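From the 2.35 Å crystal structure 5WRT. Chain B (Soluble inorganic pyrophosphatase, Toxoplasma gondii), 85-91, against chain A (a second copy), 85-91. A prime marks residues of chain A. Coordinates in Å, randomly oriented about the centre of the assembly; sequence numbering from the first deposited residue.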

ATOM      1  N   TYR B  85      11.257   4.760   1.038  1.00 33.12           N
ATOM      2  CA  TYR B  85      10.458   3.601   0.681  1.00 33.33           C
ATOM      3  C   TYR B  85       9.767   3.854  -0.653  1.00 32.39           C
ATOM      4  O   TYR B  85       9.552   4.999  -1.058  1.00 32.19           O
ATOM      5  CB  TYR B  85       9.422   3.303   1.766  1.00 30.99           C
ATOM      6  CG  TYR B  85      10.011   2.745   3.042  1.00 30.70           C
ATOM      7  CD1 TYR B  85      10.929   1.705   3.008  1.00 32.52           C
ATOM      8  CD2 TYR B  85       9.648   3.260   4.280  1.00 31.90           C
ATOM      9  CE1 TYR B  85      11.472   1.192   4.173  1.00 33.63           C
ATOM     10  CE2 TYR B  85      10.185   2.754   5.451  1.00 31.02           C
ATOM     11  CZ  TYR B  85      11.096   1.719   5.392  1.00 34.34           C
ATOM     12  OH  TYR B  85      11.633   1.211   6.552  1.00 36.87           O
ATOM     13  N   ALA B  86       9.452   2.773  -1.364  1.00 31.34           N
ATOM     14  CA  ALA B  86       8.756   2.940  -2.634  1.00 31.15           C
ATOM     15  C   ALA B  86       7.323   3.418  -2.443  1.00 31.30           C
ATOM     16  O   ALA B  86       6.737   3.970  -3.381  1.00 30.66           O
ATOM     17  CB  ALA B  86       8.772   1.632  -3.419  1.00 29.65           C
ATOM     18  N   SER B  87       6.761   3.244  -1.248  1.00 29.05           N
ATOM     19  CA  SER B  87       5.384   3.610  -0.962  1.00 28.50           C
ATOM     20  C   SER B  87       5.320   4.412   0.329  1.00 28.19           C
ATOM     21  O   SER B  87       6.159   4.256   1.221  1.00 29.50           O
ATOM     22  CB  SER B  87       4.492   2.369  -0.843  1.00 28.45           C
ATOM     23  OG  SER B  87       4.293   1.767  -2.109  1.00 29.61           O
ATOM     24  N   THR B  88       4.307   5.268   0.421  1.00 26.41           N
ATOM     25  CA  THR B  88       4.095   6.055   1.627  1.00 27.34           C
ATOM     26  C   THR B  88       3.587   5.172   2.760  1.00 27.05           C
ATOM     27  O   THR B  88       2.701   4.334   2.568  1.00 27.32           O
ATOM     28  CB  THR B  88       3.101   7.186   1.353  1.00 28.79           C
ATOM     29  OG1 THR B  88       3.660   8.095   0.397  1.00 28.43           O
ATOM     30  CG2 THR B  88       2.785   7.945   2.630  1.00 29.09           C
ATOM     31  N   LEU B  89       4.162   5.359   3.946  1.00 26.55           N
ATOM     32  CA  LEU B  89       3.696   4.665   5.138  1.00 25.85           C
ATOM     33  C   LEU B  89       2.527   5.432   5.745  1.00 27.83           C
ATOM     34  O   LEU B  89       2.630   6.635   6.003  1.00 28.32           O
ATOM     35  CB  LEU B  89       4.839   4.529   6.143  1.00 25.86           C
ATOM     36  CG  LEU B  89       4.745   3.470   7.240  1.00 27.47           C
ATOM     37  CD1 LEU B  89       4.135   2.178   6.715  1.00 26.72           C
ATOM     38  CD2 LEU B  89       6.130   3.212   7.809  1.00 26.55           C
ATOM     39  N   TYR B  90       1.420   4.733   5.982  1.00 27.07           N
ATOM     40  CA  TYR B  90       0.172   5.365   6.389  1.00 27.77           C
ATOM     41  C   TYR B  90      -0.016   5.410   7.900  1.00 28.46           C
ATOM     42  O   TYR B  90      -1.115   5.731   8.364  1.00 30.08           O
ATOM     43  CB  TYR B  90      -1.013   4.645   5.738  1.00 27.59           C
ATOM     44  CG  TYR B  90      -0.889   4.512   4.235  1.00 27.70           C
ATOM     45  CD1 TYR B  90      -0.934   5.634   3.417  1.00 26.39           C
ATOM     46  CD2 TYR B  90      -0.715   3.272   3.633  1.00 25.91           C
ATOM     47  CE1 TYR B  90      -0.818   5.525   2.046  1.00 26.91           C
ATOM     48  CE2 TYR B  90      -0.596   3.154   2.258  1.00 23.38           C
ATOM     49  CZ  TYR B  90      -0.649   4.286   1.471  1.00 24.63           C
ATOM     50  OH  TYR B  90      -0.533   4.187   0.103  1.00 23.72           O
ATOM     51  N   TRP B  91       1.019   5.103   8.675  1.00 27.66           N
ATOM     52  CA  TRP B  91       0.924   5.107  10.125  1.00 28.87           C
ATOM     53  C   TRP B  91       2.240   5.590  10.710  1.00 30.42           C
ATOM     54  O   TRP B  91       3.300   5.432  10.097  1.00 30.17           O
ATOM     55  CB  TRP B  91       0.588   3.712  10.670  1.00 28.48           C
ATOM     56  CG  TRP B  91      -0.577   3.072   9.989  1.00 28.88           C
ATOM     57  CD1 TRP B  91      -1.888   3.144  10.360  1.00 28.79           C
ATOM     58  CD2 TRP B  91      -0.540   2.279   8.795  1.00 26.46           C
ATOM     59  NE1 TRP B  91      -2.669   2.434   9.479  1.00 28.72           N
ATOM     60  CE2 TRP B  91      -1.865   1.895   8.508  1.00 27.43           C
ATOM     61  CE3 TRP B  91       0.485   1.855   7.944  1.00 25.97           C
ATOM     62  CZ2 TRP B  91      -2.191   1.105   7.407  1.00 26.95           C
ATOM     63  CZ3 TRP B  91       0.159   1.069   6.851  1.00 25.85           C
ATOM     64  CH2 TRP B  91      -1.168   0.703   6.592  1.00 25.91           C
TER
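Chain A 85-91: YASTLYW

The same stretch of both copies meets, with Ala86, Ser87, Thr88 and Tyr90 of each making nearly the same contacts in both directions. Each stretch turns a corner at Ala86 and Ser87, then runs on through Thr88 and Leu89 as a weakly bonded strand. The corner of one chain sits against the corner of the other. From CA of residue 86 to CA of residue 90, the two chains point 118° apart, so they diverge quickly from the meeting point. The nearest pair of CA atoms is that of the serines, Ser87 CA lying 3.8 Å from Ser87′ CA. Together the two stretches bury 314 Å².

Tyr85 of chain B takes no part; its side chain is out of reach. Contact begins at Ala86, with phi/psi of -70/-20. Its carbonyl O accepts a hydrogen bond from Thr88′ OG1 at 2.8 Å. The same O accepts a weak one from Thr88′ N at 3.3 Å. Thr88′ thus holds this carbonyl with both backbone and side chain. The methyl is also near, with Ala86 CB 3.8 Å from Thr88′ OG1.

At Ser87 the backbone becomes extended, with phi/psi of -132/152. CA to CB points sideways to chain A, and chi1 is m. Ser87 OG lies 2.6 Å from Tyr90′ OH in a hydrogen bond that either hydroxyl could donate. Ser87 OG also accepts a weak hydrogen bond from Thr88′ N at 3.1 Å. The two serines pack directly, Ser87 CB lying 3.4 Å from Ser87′ OG.

Thr88 returns the contacts made by Thr88′. Its chi1 is m, and Thr88 OG1 donates to Ala86′ O at 2.7 Å. Thr88 N donates to Ser87′ OG at 2.9 Å, and makes a weak hydrogen bond to Ala86′ O at 3.4 Å. The amide therefore has two acceptors close by, one from a side chain and one from the backbone.

Leu89 CA to CB points away from chain A, without contact. Tyr90 comes back to the interface. Its CA to CB bond points sideways, but the end of the side chain comes nearer, with chi1 m. Tyr90 OH accepts a hydrogen bond from Ser87′ OG at 2.6 Å. The phenol thus reaches the corner of chain A while its own backbone stays farther off. Trp91 is out of reach. The contact is mainly polar: short hydrogen bonds from hydroxyls, and longer, mostly weak ones from the Thr88 and Thr88′ amides, tie the two corners together.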

ATOM      1  N   TYR A  85       0.789   8.996  -7.751  1.00 31.51           N
ATOM      2  CA  TYR A  85       0.227   8.408  -6.547  1.00 31.33           C
ATOM      3  C   TYR A  85       1.248   8.486  -5.419  1.00 31.71           C
ATOM      4  O   TYR A  85       2.461   8.493  -5.649  1.00 31.69           O
ATOM      5  CB  TYR A  85      -0.189   6.957  -6.793  1.00 29.89           C
ATOM      6  CG  TYR A  85      -1.423   6.819  -7.656  1.00 29.09           C
ATOM      7  CD1 TYR A  85      -2.560   7.577  -7.401  1.00 31.16           C
ATOM      8  CD2 TYR A  85      -1.455   5.933  -8.724  1.00 28.21           C
ATOM      9  CE1 TYR A  85      -3.690   7.459  -8.183  1.00 30.23           C
ATOM     10  CE2 TYR A  85      -2.583   5.806  -9.513  1.00 28.82           C
ATOM     11  CZ  TYR A  85      -3.697   6.573  -9.239  1.00 30.58           C
ATOM     12  OH  TYR A  85      -4.825   6.454 -10.020  1.00 32.58           O
ATOM     13  N   ALA A  86       0.747   8.543  -4.184  1.00 30.44           N
ATOM     14  CA  ALA A  86       1.641   8.613  -3.037  1.00 30.02           C
ATOM     15  C   ALA A  86       2.414   7.320  -2.828  1.00 29.31           C
ATOM     16  O   ALA A  86       3.445   7.330  -2.148  1.00 29.38           O
ATOM     17  CB  ALA A  86       0.852   8.958  -1.773  1.00 31.08           C
ATOM     18  N   SER A  87       1.944   6.214  -3.398  1.00 28.41           N
ATOM     19  CA  SER A  87       2.568   4.914  -3.227  1.00 26.92           C
ATOM     20  C   SER A  87       2.717   4.233  -4.579  1.00 26.98           C
ATOM     21  O   SER A  87       1.965   4.508  -5.519  1.00 27.64           O
ATOM     22  CB  SER A  87       1.752   4.027  -2.283  1.00 27.48           C
ATOM     23  OG  SER A  87       1.852   4.490  -0.948  1.00 28.00           O
ATOM     24  N   THR A  88       3.710   3.352  -4.672  1.00 26.28           N
ATOM     25  CA  THR A  88       3.905   2.575  -5.887  1.00 27.08           C
ATOM     26  C   THR A  88       2.817   1.515  -6.023  1.00 25.99           C
ATOM     27  O   THR A  88       2.465   0.831  -5.057  1.00 25.67           O
ATOM     28  CB  THR A  88       5.289   1.919  -5.880  1.00 28.22           C
ATOM     29  OG1 THR A  88       6.302   2.932  -5.927  1.00 28.51           O
ATOM     30  CG2 THR A  88       5.457   0.996  -7.073  1.00 26.16           C
ATOM     31  N   LEU A  89       2.271   1.395  -7.232  1.00 24.84           N
ATOM     32  CA  LEU A  89       1.314   0.342  -7.541  1.00 25.06           C
ATOM     33  C   LEU A  89       2.064  -0.930  -7.918  1.00 25.65           C
ATOM     34  O   LEU A  89       2.945  -0.905  -8.783  1.00 25.56           O
ATOM     35  CB  LEU A  89       0.394   0.783  -8.679  1.00 23.48           C
ATOM     36  CG  LEU A  89      -0.936   0.053  -8.871  1.00 23.41           C
ATOM     37  CD1 LEU A  89      -1.586  -0.275  -7.538  1.00 22.78           C
ATOM     38  CD2 LEU A  89      -1.862   0.910  -9.712  1.00 24.09           C
ATOM     39  N   TYR A  90       1.714  -2.041  -7.273  1.00 23.99           N
ATOM     40  CA  TYR A  90       2.459  -3.285  -7.415  1.00 24.07           C
ATOM     41  C   TYR A  90       1.892  -4.204  -8.487  1.00 24.61           C
ATOM     42  O   TYR A  90       2.290  -5.370  -8.558  1.00 25.28           O
ATOM     43  CB  TYR A  90       2.504  -4.029  -6.078  1.00 24.27           C
ATOM     44  CG  TYR A  90       2.971  -3.172  -4.927  1.00 25.42           C
ATOM     45  CD1 TYR A  90       4.269  -2.684  -4.884  1.00 25.89           C
ATOM     46  CD2 TYR A  90       2.113  -2.851  -3.881  1.00 23.92           C
ATOM     47  CE1 TYR A  90       4.702  -1.898  -3.837  1.00 25.50           C
ATOM     48  CE2 TYR A  90       2.537  -2.065  -2.827  1.00 23.67           C
ATOM     49  CZ  TYR A  90       3.834  -1.593  -2.811  1.00 25.22           C
ATOM     50  OH  TYR A  90       4.267  -0.810  -1.768  1.00 24.82           O
ATOM     51  N   TRP A  91       0.971  -3.715  -9.313  1.00 23.59           N
ATOM     52  CA  TRP A  91       0.360  -4.525 -10.355  1.00 23.81           C
ATOM     53  C   TRP A  91       0.093  -3.658 -11.574  1.00 24.20           C
ATOM     54  O   TRP A  91      -0.104  -2.446 -11.460  1.00 24.22           O
ATOM     55  CB  TRP A  91      -0.944  -5.173  -9.866  1.00 23.25           C
ATOM     56  CG  TRP A  91      -0.797  -5.884  -8.554  1.00 23.46           C
ATOM     57  CD1 TRP A  91      -0.469  -7.196  -8.363  1.00 23.75           C
ATOM     58  CD2 TRP A  91      -0.951  -5.315  -7.247  1.00 22.50           C
ATOM     59  NE1 TRP A  91      -0.415  -7.480  -7.021  1.00 23.82           N
ATOM     60  CE2 TRP A  91      -0.708  -6.343  -6.313  1.00 24.23           C
ATOM     61  CE3 TRP A  91      -1.274  -4.039  -6.776  1.00 21.87           C
ATOM     62  CZ2 TRP A  91      -0.779  -6.132  -4.937  1.00 25.42           C
ATOM     63  CZ3 TRP A  91      -1.344  -3.833  -5.409  1.00 22.52           C
ATOM     64  CH2 TRP A  91      -1.098  -4.874  -4.505  1.00 23.03           C
TER